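PDB 4UB9: molinate hydrolase from Gulosibacter molinativorax, which hydrolyses the thiocarbamate herbicide molinate and binds zinc as a member of the amidohydrolase family. Local coordinates for residues Phe142-Ala147 with Lys428-Phe433; Gly165-Phe170 with Asp434-Ile439; Trp338-Ser341 with Phe346-Phe349; Asp380-Met385 with His391-Thr396. All blocks are in the same frame, centred on the assembly; numbering follows the deposited sequence.

Interaction 1 (Phe142-Ala147 with Lys428-Phe433)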
# COMPACT_ATOMS: atom_id res chain seq x y z
N PHE A 142 35.43 -3.08 -9.25
CA PHE A 142 35.22 -1.77 -8.65
C PHE A 142 33.82 -1.71 -8.14
O PHE A 142 32.84 -1.66 -8.91
CB PHE A 142 35.48 -0.68 -9.67
CG PHE A 142 36.91 -0.57 -10.03
CD1 PHE A 142 37.78 0.18 -9.27
CD2 PHE A 142 37.42 -1.27 -11.11
CE1 PHE A 142 39.14 0.28 -9.60
CE2 PHE A 142 38.76 -1.19 -11.43
CZ PHE A 142 39.62 -0.41 -10.67
N ASP A 143 33.73 -1.74 -6.82
CA ASP A 143 32.45 -1.72 -6.10
C ASP A 143 32.06 -0.29 -5.72
O ASP A 143 32.70 0.38 -4.95
CB ASP A 143 32.50 -2.60 -4.87
CG ASP A 143 31.16 -2.64 -4.12
OD1 ASP A 143 30.56 -1.55 -3.86
OD2 ASP A 143 30.72 -3.76 -3.74
N THR A 144 30.92 0.10 -6.24
CA THR A 144 30.49 1.49 -6.33
C THR A 144 29.42 1.86 -5.27
O THR A 144 29.04 3.01 -5.09
CB THR A 144 29.99 1.61 -7.77
OG1 THR A 144 31.04 2.17 -8.59
CG2 THR A 144 28.80 2.32 -7.91
N TRP A 145 28.95 0.84 -4.57
CA TRP A 145 27.99 0.99 -3.49
C TRP A 145 27.89 -0.29 -2.68
O TRP A 145 27.54 -1.36 -3.18
CB TRP A 145 26.57 1.34 -3.97
CG TRP A 145 25.59 1.54 -2.79
CD1 TRP A 145 25.47 2.63 -2.00
CD2 TRP A 145 24.66 0.60 -2.29
NE1 TRP A 145 24.52 2.45 -1.05
CE2 TRP A 145 23.98 1.20 -1.22
CE3 TRP A 145 24.31 -0.69 -2.66
CZ2 TRP A 145 22.98 0.57 -0.50
CZ3 TRP A 145 23.33 -1.33 -1.96
CH2 TRP A 145 22.68 -0.70 -0.88
N ASN A 146 28.19 -0.15 -1.41
CA ASN A 146 28.25 -1.25 -0.50
C ASN A 146 28.32 -0.70 0.90
O ASN A 146 28.44 0.51 1.08
CB ASN A 146 29.48 -2.09 -0.80
CG ASN A 146 29.31 -3.55 -0.41
OD1 ASN A 146 28.73 -3.87 0.64
ND2 ASN A 146 29.81 -4.44 -1.24
N ALA A 147 28.27 -1.59 1.88
CA ALA A 147 28.49 -1.22 3.28
C ALA A 147 29.97 -1.18 3.60
O ALA A 147 30.69 -2.17 3.43
CB ALA A 147 27.79 -2.17 4.19
N LYS A 428 42.08 2.81 -16.39
CA LYS A 428 42.50 4.19 -16.62
C LYS A 428 41.62 5.18 -15.85
O LYS A 428 42.12 6.02 -15.13
CB LYS A 428 42.46 4.55 -18.10
CG LYS A 428 43.49 3.82 -18.97
CD LYS A 428 43.96 4.71 -20.10
CE LYS A 428 44.94 4.03 -21.03
NZ LYS A 428 44.15 3.27 -22.00
N ALA A 429 40.32 5.01 -15.99
CA ALA A 429 39.37 5.86 -15.30
C ALA A 429 39.64 5.93 -13.80
O ALA A 429 39.55 7.01 -13.18
CB ALA A 429 37.95 5.40 -15.52
N TYR A 430 39.96 4.78 -13.23
CA TYR A 430 40.18 4.65 -11.79
C TYR A 430 41.65 4.88 -11.40
O TYR A 430 42.04 4.74 -10.23
CB TYR A 430 39.70 3.29 -11.31
CG TYR A 430 38.18 3.10 -11.16
CD1 TYR A 430 37.50 3.60 -10.06
CD2 TYR A 430 37.44 2.37 -12.09
CE1 TYR A 430 36.14 3.42 -9.91
CE2 TYR A 430 36.07 2.20 -11.95
CZ TYR A 430 35.42 2.70 -10.85
OH TYR A 430 34.08 2.50 -10.68
N ARG A 431 42.46 5.23 -12.39
CA ARG A 431 43.90 5.58 -12.18
C ARG A 431 44.68 4.39 -11.62
O ARG A 431 45.45 4.52 -10.69
CB ARG A 431 44.04 6.88 -11.36
CG ARG A 431 43.27 8.03 -12.03
CD ARG A 431 43.73 9.44 -11.69
NE ARG A 431 43.62 9.70 -10.26
CZ ARG A 431 42.76 10.54 -9.65
NH1 ARG A 431 41.87 11.27 -10.32
NH2 ARG A 431 42.80 10.62 -8.32
N LYS A 432 44.40 3.22 -12.18
CA LYS A 432 45.06 1.98 -11.81
C LYS A 432 45.76 1.36 -12.99
O LYS A 432 46.25 0.25 -12.89
CB LYS A 432 44.08 0.95 -11.30
CG LYS A 432 43.32 1.34 -10.04
CD LYS A 432 44.22 1.28 -8.85
CE LYS A 432 43.42 1.67 -7.64
NZ LYS A 432 44.31 1.58 -6.46
N PHE A 433 45.85 2.08 -14.09
CA PHE A 433 46.42 1.52 -15.33
C PHE A 433 47.92 1.26 -15.25
O PHE A 433 48.45 0.46 -16.00
CB PHE A 433 46.11 2.40 -16.53
CG PHE A 433 46.33 1.71 -17.85
CD1 PHE A 433 45.70 0.52 -18.15
CD2 PHE A 433 47.22 2.26 -18.80
CE1 PHE A 433 45.92 -0.12 -19.37
CE2 PHE A 433 47.43 1.65 -20.03
CZ PHE A 433 46.81 0.44 -20.31
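Next along the chain from Phe142, whose ring stacks on Tyr430, the carboxylate oxygen Asp143 OD2 is gripped by two donors: Asn146 ND2 at 2.7 Å, coming from above the carboxylate plane, and the backbone N of Leu100. The other oxygen closes an Asx turn, Trp145 N to Asp143 OD1 at 3.0 Å. Phe142 and Tyr430 form an offset stack with ring centres 3.8 Å apart and planes only 6° from parallel. Both carry CG anti to the carbonyl carbon (chi1 -69° and -76°), which helps set the rings face to face; the two side chains run past each other in opposite directions, bringing Phe142 CE1 within 3.4 Å of Tyr430 CG. At the ring edge, Lys432 CG approaches Phe142 CZ to 4.1 Å. The phenol oxygen of Tyr430 bonds to Gly96 O. A leucine in place of Tyr430 is likely to leave the face of Phe142 partly uncovered and Gly96 O without its hydroxyl partner. Just after Tyr430 in the chain, a Schellman motif with Arg431 at positive phi ends helix 424-429. Thr144 sits about 7 Å from the zinc, side chain to metal, as fits the C-terminal end of a strand in a TIM-barrel amidohydrolase.

Interaction 2 (Gly165-Phe170 with Asp434-Ile439)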
# COMPACT_ATOMS: atom_id res chain seq x y z
N GLY A 165 39.41 -14.44 -4.32
CA GLY A 165 38.50 -13.61 -5.11
C GLY A 165 39.15 -12.57 -5.98
O GLY A 165 40.31 -12.26 -5.83
N ALA A 166 38.38 -11.98 -6.86
CA ALA A 166 38.80 -10.79 -7.57
C ALA A 166 39.26 -9.74 -6.58
O ALA A 166 38.73 -9.67 -5.46
CB ALA A 166 37.67 -10.23 -8.42
N ARG A 167 40.27 -8.95 -6.95
CA ARG A 167 40.65 -7.88 -6.05
C ARG A 167 39.60 -6.77 -6.14
O ARG A 167 38.95 -6.55 -7.18
CB ARG A 167 42.06 -7.36 -6.25
CG ARG A 167 42.26 -6.37 -7.35
CD ARG A 167 43.70 -5.85 -7.35
NE ARG A 167 44.65 -6.92 -7.62
CZ ARG A 167 44.77 -7.58 -8.77
NH1 ARG A 167 44.05 -7.28 -9.85
NH2 ARG A 167 45.67 -8.57 -8.87
N ILE A 168 39.42 -6.14 -5.01
CA ILE A 168 38.39 -5.16 -4.80
C ILE A 168 38.93 -3.79 -4.54
O ILE A 168 39.84 -3.60 -3.74
CB ILE A 168 37.55 -5.52 -3.58
CG1 ILE A 168 36.92 -6.88 -3.75
CG2 ILE A 168 36.44 -4.48 -3.37
CD1 ILE A 168 36.24 -7.37 -2.49
N PHE A 169 38.32 -2.83 -5.20
CA PHE A 169 38.42 -1.42 -4.82
C PHE A 169 37.01 -0.86 -4.65
O PHE A 169 36.13 -1.18 -5.42
CB PHE A 169 39.19 -0.63 -5.86
CG PHE A 169 40.57 -1.13 -6.06
CD1 PHE A 169 41.54 -0.96 -5.07
CD2 PHE A 169 40.90 -1.82 -7.24
CE1 PHE A 169 42.84 -1.47 -5.24
CE2 PHE A 169 42.18 -2.33 -7.41
CZ PHE A 169 43.16 -2.14 -6.41
N PHE A 170 36.83 -0.00 -3.65
CA PHE A 170 35.49 0.45 -3.33
C PHE A 170 35.30 1.95 -3.04
O PHE A 170 36.23 2.65 -2.67
CB PHE A 170 34.94 -0.39 -2.21
CG PHE A 170 35.70 -0.27 -0.94
CD1 PHE A 170 35.56 0.87 -0.16
CD2 PHE A 170 36.49 -1.29 -0.50
CE1 PHE A 170 36.26 0.97 1.04
CE2 PHE A 170 37.18 -1.20 0.70
CZ PHE A 170 37.07 -0.08 1.48
N ASP A 434 48.59 1.92 -14.33
CA ASP A 434 50.00 1.62 -14.02
C ASP A 434 50.16 0.19 -13.47
O ASP A 434 51.21 -0.39 -13.61
CB ASP A 434 50.61 2.66 -13.06
CG ASP A 434 49.82 2.80 -11.74
OD1 ASP A 434 48.57 2.61 -11.72
OD2 ASP A 434 50.44 3.13 -10.71
N GLU A 435 49.12 -0.39 -12.91
CA GLU A 435 49.19 -1.72 -12.30
C GLU A 435 48.39 -2.84 -12.92
O GLU A 435 48.73 -4.02 -12.75
CB GLU A 435 48.73 -1.63 -10.88
CG GLU A 435 49.69 -0.81 -10.07
CD GLU A 435 49.87 -1.42 -8.71
OE1 GLU A 435 51.01 -1.36 -8.19
OE2 GLU A 435 48.88 -1.94 -8.16
N LEU A 436 47.32 -2.50 -13.61
CA LEU A 436 46.46 -3.53 -14.17
C LEU A 436 45.68 -3.03 -15.37
O LEU A 436 45.75 -1.86 -15.71
CB LEU A 436 45.52 -4.09 -13.10
CG LEU A 436 44.55 -3.07 -12.45
CD1 LEU A 436 43.20 -3.10 -13.13
CD2 LEU A 436 44.41 -3.33 -10.98
N GLY A 437 45.03 -3.96 -16.04
CA GLY A 437 44.16 -3.65 -17.19
C GLY A 437 44.79 -3.86 -18.55
O GLY A 437 44.15 -3.68 -19.58
N SER A 438 46.07 -4.20 -18.55
CA SER A 438 46.74 -4.63 -19.78
C SER A 438 47.89 -5.57 -19.48
O SER A 438 48.48 -5.55 -18.39
CB SER A 438 47.26 -3.43 -20.61
OG SER A 438 48.35 -2.79 -19.95
N ILE A 439 48.25 -6.30 -20.52
CA ILE A 439 49.43 -7.14 -20.48
C ILE A 439 50.67 -6.38 -20.95
O ILE A 439 50.84 -6.09 -22.14
CB ILE A 439 49.21 -8.39 -21.31
CG1 ILE A 439 48.12 -9.22 -20.63
CG2 ILE A 439 50.50 -9.18 -21.40
CD1 ILE A 439 47.62 -10.42 -21.42
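Leu436 reaches across to two side chains of strand 167-170 with the same methyl. Leu436 CD2 lies 4.1 Å from Arg167 NH1 and 4.3 Å from Phe169 CE2, which it meets at the ring edge, near the ring plane. No hydrogen bond joins the segments, so what holds them here is loose van der Waals contact, apolar only toward Phe169. Leu436 and Arg167 slide past each other in opposite directions. The arginine gets there by a first torsion that tucks CG between its backbone N and carbonyl carbon (chi1 81°), and a further bend at chi3 (64°) leaves NH1 as the guanidinium atom nearest the leucine.

Arg167 and Phe169, two residues apart, project from one face of their strand, while Ile168 and Phe170 project from the other and pack on helix 148-159. That is the layout of a strand in a TIM barrel, with helices on the outside, and here strand 167-170 runs parallel to its neighbour 138-143.

Further out, the guanidinium is held by two acids and a threonine: Arg167 NH1 makes a salt bridge to Asp446 and a hydrogen bond to Thr140 OG1, and NH2 makes a salt bridge to Glu470. These bonds probably fix the rotation of the group and balance its buried charge. Glu435 stands off, its OE2 6.6 Å from Arg167 NE, and its OE1 makes a salt bridge with Arg63 instead. Leu436 itself also rests on Thr140 and on Val94 of strand 88-95.

Interaction 3 (Trp338-Ser341 with Phe346-Phe349)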
# COMPACT_ATOMS: atom_id res chain seq x y z
N TRP A 338 12.15 -8.42 -23.90
CA TRP A 338 11.42 -9.07 -22.86
C TRP A 338 10.79 -8.03 -21.89
O TRP A 338 9.60 -8.06 -21.58
CB TRP A 338 12.31 -10.07 -22.12
CG TRP A 338 11.57 -10.56 -20.93
CD1 TRP A 338 10.58 -11.49 -20.92
CD2 TRP A 338 11.67 -10.07 -19.59
NE1 TRP A 338 10.08 -11.63 -19.67
CE2 TRP A 338 10.72 -10.76 -18.83
CE3 TRP A 338 12.46 -9.11 -18.97
CZ2 TRP A 338 10.55 -10.53 -17.47
CZ3 TRP A 338 12.30 -8.88 -17.63
CH2 TRP A 338 11.34 -9.59 -16.88
N MET A 339 11.62 -7.09 -21.47
CA MET A 339 11.22 -6.04 -20.55
C MET A 339 10.07 -5.28 -21.10
O MET A 339 9.07 -5.05 -20.40
CB MET A 339 12.34 -5.05 -20.30
CG MET A 339 13.31 -5.47 -19.26
SD MET A 339 14.69 -4.30 -19.23
CE MET A 339 15.39 -4.66 -17.63
N ASP A 340 10.19 -4.89 -22.35
CA ASP A 340 9.08 -4.15 -23.01
C ASP A 340 7.80 -5.01 -23.11
O ASP A 340 6.70 -4.53 -22.94
CB ASP A 340 9.49 -3.61 -24.39
CG ASP A 340 10.58 -2.53 -24.29
OD1 ASP A 340 10.74 -1.91 -23.21
OD2 ASP A 340 11.29 -2.27 -25.27
N SER A 341 7.97 -6.30 -23.33
CA SER A 341 6.82 -7.17 -23.52
C SER A 341 6.01 -7.32 -22.24
O SER A 341 4.83 -7.58 -22.30
CB SER A 341 7.25 -8.56 -24.00
OG SER A 341 7.74 -9.33 -22.91
N PHE A 346 11.52 -1.29 -14.88
CA PHE A 346 12.87 -0.88 -15.25
C PHE A 346 13.16 -0.93 -16.75
O PHE A 346 14.30 -0.89 -17.18
CB PHE A 346 13.88 -1.75 -14.54
CG PHE A 346 14.06 -1.42 -13.09
CD1 PHE A 346 13.18 -0.57 -12.41
CD2 PHE A 346 15.10 -2.01 -12.38
CE1 PHE A 346 13.34 -0.30 -11.05
CE2 PHE A 346 15.27 -1.75 -11.03
CZ PHE A 346 14.38 -0.89 -10.36
N ALA A 347 12.12 -0.95 -17.56
CA ALA A 347 12.31 -0.93 -19.01
C ALA A 347 12.96 0.36 -19.50
O ALA A 347 13.73 0.36 -20.46
CB ALA A 347 10.97 -1.09 -19.71
N ASP A 348 12.65 1.44 -18.79
CA ASP A 348 13.25 2.76 -19.00
C ASP A 348 14.72 2.92 -18.60
O ASP A 348 15.32 3.95 -18.91
CB ASP A 348 12.47 3.81 -18.22
CG ASP A 348 11.31 4.36 -19.00
OD1 ASP A 348 11.14 3.97 -20.17
OD2 ASP A 348 10.56 5.18 -18.41
N PHE A 349 15.24 1.95 -17.88
CA PHE A 349 16.60 2.01 -17.35
C PHE A 349 17.57 2.10 -18.51
O PHE A 349 18.36 3.04 -18.59
CB PHE A 349 16.81 0.77 -16.50
CG PHE A 349 17.99 0.80 -15.58
CD1 PHE A 349 19.30 0.83 -16.08
CD2 PHE A 349 17.81 0.63 -14.20
CE1 PHE A 349 20.40 0.77 -15.21
CE2 PHE A 349 18.90 0.59 -13.32
CZ PHE A 349 20.20 0.66 -13.83
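Phe346 meets Met339 through its backbone: the carbonyl oxygen Phe346 O lies 4.0 Å from Met339 CE, and the same oxygen accepts a hydrogen bond from Phe349 N at 3.1 Å. The phenylalanine ring leads off the other way, to Met107. Met339 arrives fully extended beyond CG (chi2 173°, chi3 162°), which carries its sulfur and methyl over the start of the second segment.

Ala347 comes next and is the hub. Its CA is 4.1 Å from Met339 SD, its CB is 4.2 Å from Met339 CB, and on the flank Asp340 OD1 touches the same CB at 3.6 Å. The CA atoms of Met339 and Ala347 are 5.4 Å apart, a close approach that the small alanine permits. Helix 333-341 is thus folded onto the short, weakly bonded helix 347-350 that follows, within the helical excursion that separates strands 326-328 and 368-370 of this TIM-barrel chain.

Asp348 points its CB away from the first helix, and its carboxylate takes salt bridges from Arg254 and Arg352. Arg352 also bridges to Asp340 OD1, so one guanidinium serves both acids and probably eases the repulsion between them. Phe349, the last residue of the segment, turns its ring to Met305 and Gln329.

Interaction 4 (Asp380-Met385 with His391-Thr396)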
# COMPACT_ATOMS: atom_id res chain seq x y z
N ASP A 380 16.69 -17.55 -4.09
CA ASP A 380 15.21 -17.47 -3.95
C ASP A 380 14.61 -16.43 -4.88
O ASP A 380 13.49 -16.60 -5.39
CB ASP A 380 14.75 -17.18 -2.52
CG ASP A 380 14.75 -18.39 -1.64
OD1 ASP A 380 14.60 -19.53 -2.14
OD2 ASP A 380 14.86 -18.20 -0.42
N ILE A 381 15.33 -15.34 -5.09
CA ILE A 381 14.86 -14.26 -5.99
C ILE A 381 15.04 -14.64 -7.46
O ILE A 381 14.19 -14.35 -8.30
CB ILE A 381 15.60 -12.94 -5.71
CG1 ILE A 381 15.21 -12.40 -4.33
CG2 ILE A 381 15.32 -11.88 -6.78
CD1 ILE A 381 13.86 -11.71 -4.32
N LEU A 382 16.16 -15.25 -7.77
CA LEU A 382 16.37 -15.79 -9.14
C LEU A 382 15.30 -16.81 -9.50
O LEU A 382 14.75 -16.84 -10.60
CB LEU A 382 17.72 -16.47 -9.26
CG LEU A 382 18.92 -15.52 -9.20
CD1 LEU A 382 20.22 -16.33 -9.27
CD2 LEU A 382 18.88 -14.49 -10.31
N GLU A 383 15.01 -17.66 -8.52
CA GLU A 383 14.04 -18.73 -8.68
C GLU A 383 12.65 -18.20 -9.08
O GLU A 383 11.88 -18.89 -9.68
CB GLU A 383 13.97 -19.53 -7.36
CG GLU A 383 13.23 -20.84 -7.45
CD GLU A 383 13.96 -21.85 -8.36
OE1 GLU A 383 15.21 -21.88 -8.39
OE2 GLU A 383 13.26 -22.57 -9.10
N ASP A 384 12.32 -16.97 -8.70
CA ASP A 384 11.04 -16.34 -9.08
C ASP A 384 10.96 -15.98 -10.55
O ASP A 384 9.88 -15.72 -11.05
CB ASP A 384 10.80 -15.01 -8.34
CG ASP A 384 10.40 -15.16 -6.87
OD1 ASP A 384 10.39 -16.29 -6.31
OD2 ASP A 384 10.09 -14.11 -6.25
N MET A 385 12.10 -15.89 -11.21
CA MET A 385 12.14 -15.23 -12.51
C MET A 385 11.82 -16.18 -13.65
O MET A 385 12.22 -17.33 -13.64
CB MET A 385 13.54 -14.67 -12.77
CG MET A 385 13.93 -13.59 -11.79
SD MET A 385 15.63 -13.09 -12.01
CE MET A 385 15.60 -11.64 -10.94
N HIS A 391 17.23 -14.45 -19.08
CA HIS A 391 18.01 -14.52 -20.32
C HIS A 391 18.67 -13.17 -20.62
O HIS A 391 18.00 -12.18 -20.92
CB HIS A 391 17.12 -14.94 -21.50
CG HIS A 391 17.84 -15.03 -22.80
ND1 HIS A 391 18.84 -15.95 -23.04
CD2 HIS A 391 17.70 -14.32 -23.95
CE1 HIS A 391 19.32 -15.78 -24.26
NE2 HIS A 391 18.63 -14.81 -24.84
N GLU A 392 19.98 -13.16 -20.54
CA GLU A 392 20.78 -11.95 -20.77
C GLU A 392 20.40 -10.85 -19.78
O GLU A 392 20.34 -9.67 -20.11
CB GLU A 392 20.67 -11.49 -22.23
CG GLU A 392 21.40 -12.44 -23.19
CD GLU A 392 21.13 -12.20 -24.67
OE1 GLU A 392 20.43 -11.21 -25.07
OE2 GLU A 392 21.58 -13.09 -25.44
N ARG A 393 20.18 -11.28 -18.54
CA ARG A 393 19.91 -10.36 -17.46
C ARG A 393 21.17 -9.53 -17.23
O ARG A 393 22.24 -10.08 -17.05
CB ARG A 393 19.55 -11.11 -16.19
CG ARG A 393 18.98 -10.18 -15.14
CD ARG A 393 18.29 -10.86 -13.96
NE ARG A 393 19.25 -11.01 -12.89
CZ ARG A 393 19.26 -10.32 -11.77
NH1 ARG A 393 18.31 -9.44 -11.50
NH2 ARG A 393 20.23 -10.53 -10.93
N PRO A 394 21.04 -8.21 -17.16
CA PRO A 394 22.26 -7.40 -17.05
C PRO A 394 22.92 -7.40 -15.68
O PRO A 394 24.09 -7.05 -15.58
CB PRO A 394 21.79 -5.99 -17.46
CG PRO A 394 20.32 -6.00 -17.29
CD PRO A 394 19.85 -7.41 -17.45
N TRP A 395 22.18 -7.84 -14.67
CA TRP A 395 22.58 -7.70 -13.25
C TRP A 395 23.04 -8.99 -12.54
O TRP A 395 23.26 -9.03 -11.34
CB TRP A 395 21.44 -7.11 -12.47
CG TRP A 395 20.96 -5.83 -13.09
CD1 TRP A 395 21.69 -4.72 -13.28
CD2 TRP A 395 19.67 -5.55 -13.59
NE1 TRP A 395 20.94 -3.73 -13.85
CE2 TRP A 395 19.69 -4.23 -14.08
CE3 TRP A 395 18.49 -6.29 -13.70
CZ2 TRP A 395 18.56 -3.61 -14.63
CZ3 TRP A 395 17.36 -5.67 -14.30
CH2 TRP A 395 17.41 -4.34 -14.73
N THR A 396 23.30 -10.01 -13.35
CA THR A 396 23.74 -11.31 -12.86
C THR A 396 25.27 -11.40 -12.85
O THR A 396 25.90 -11.62 -13.85
CB THR A 396 23.15 -12.44 -13.71
OG1 THR A 396 21.72 -12.32 -13.75
CG2 THR A 396 23.52 -13.79 -13.13
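Leu382 lies on helix 379-383 and Met385 follows in the chain, its N bonding back to Leu382 O at 2.9 Å; the ends of both side chains approach Arg393, which opens a type I beta turn running to Thr396. The backbones stay well separated, Leu382 CA and Thr396 CA being 9.4 Å apart, so side chains alone span the gap. Arg393 and Met385 both reach in. Arg393 CG stands opposite the backbone N (chi1 -168°), and a bend at chi3 (94°) swings the guanidinium across the end of Met385, the two chains crossing at about a right angle. Met385 CE lies over one guanidinium face, 3.5 Å from Arg393 NH1, and Leu382 CD2 covers the same face 4.2 Å from Arg393 NH2. Against the other face comes Trp395 CB, leaving the flat group sandwiched. Its rotation is fixed by Arg393 NE, which donates to Thr396 OG1 at 2.9 Å (N-H...O angle 152°), a side-chain bond that links the first and last residues of the turn. A leucine replacing Arg393 would probably leave Thr396 OG1 without this donor and the methyl of Met385 without its flat platform. Asp380 and Asp384 bond to Arg203 and Thr199 of a second subunit. The contact thus ties helix 379-383, part of a subunit interface, to the loop leading into helix 400-410 in the amidohydrolase fold.

Interactions 1 and 2 form one neighbourhood in the barrel core: strands 138-143 and 167-170 are neighbours in a sheet, Asp143 N probably bonds to Phe169 O, and Lys432 makes a cation-pi contact with Phe169. The first is a tight aromatic stack, two residues along from Thr144, which lies near the zinc; the second is a looser touch of a methyl on a charged arginine. Interactions 3 and 4 lie farther from the chain centre and close short loops nested within the long ones of 1 and 2. They meet through Trp395, which packs on Met339 and Phe346. Methionine carries both, against an alanine in the buried interaction 3 and a guanidinium in the partly buried interaction 4, where a second subunit adjoins.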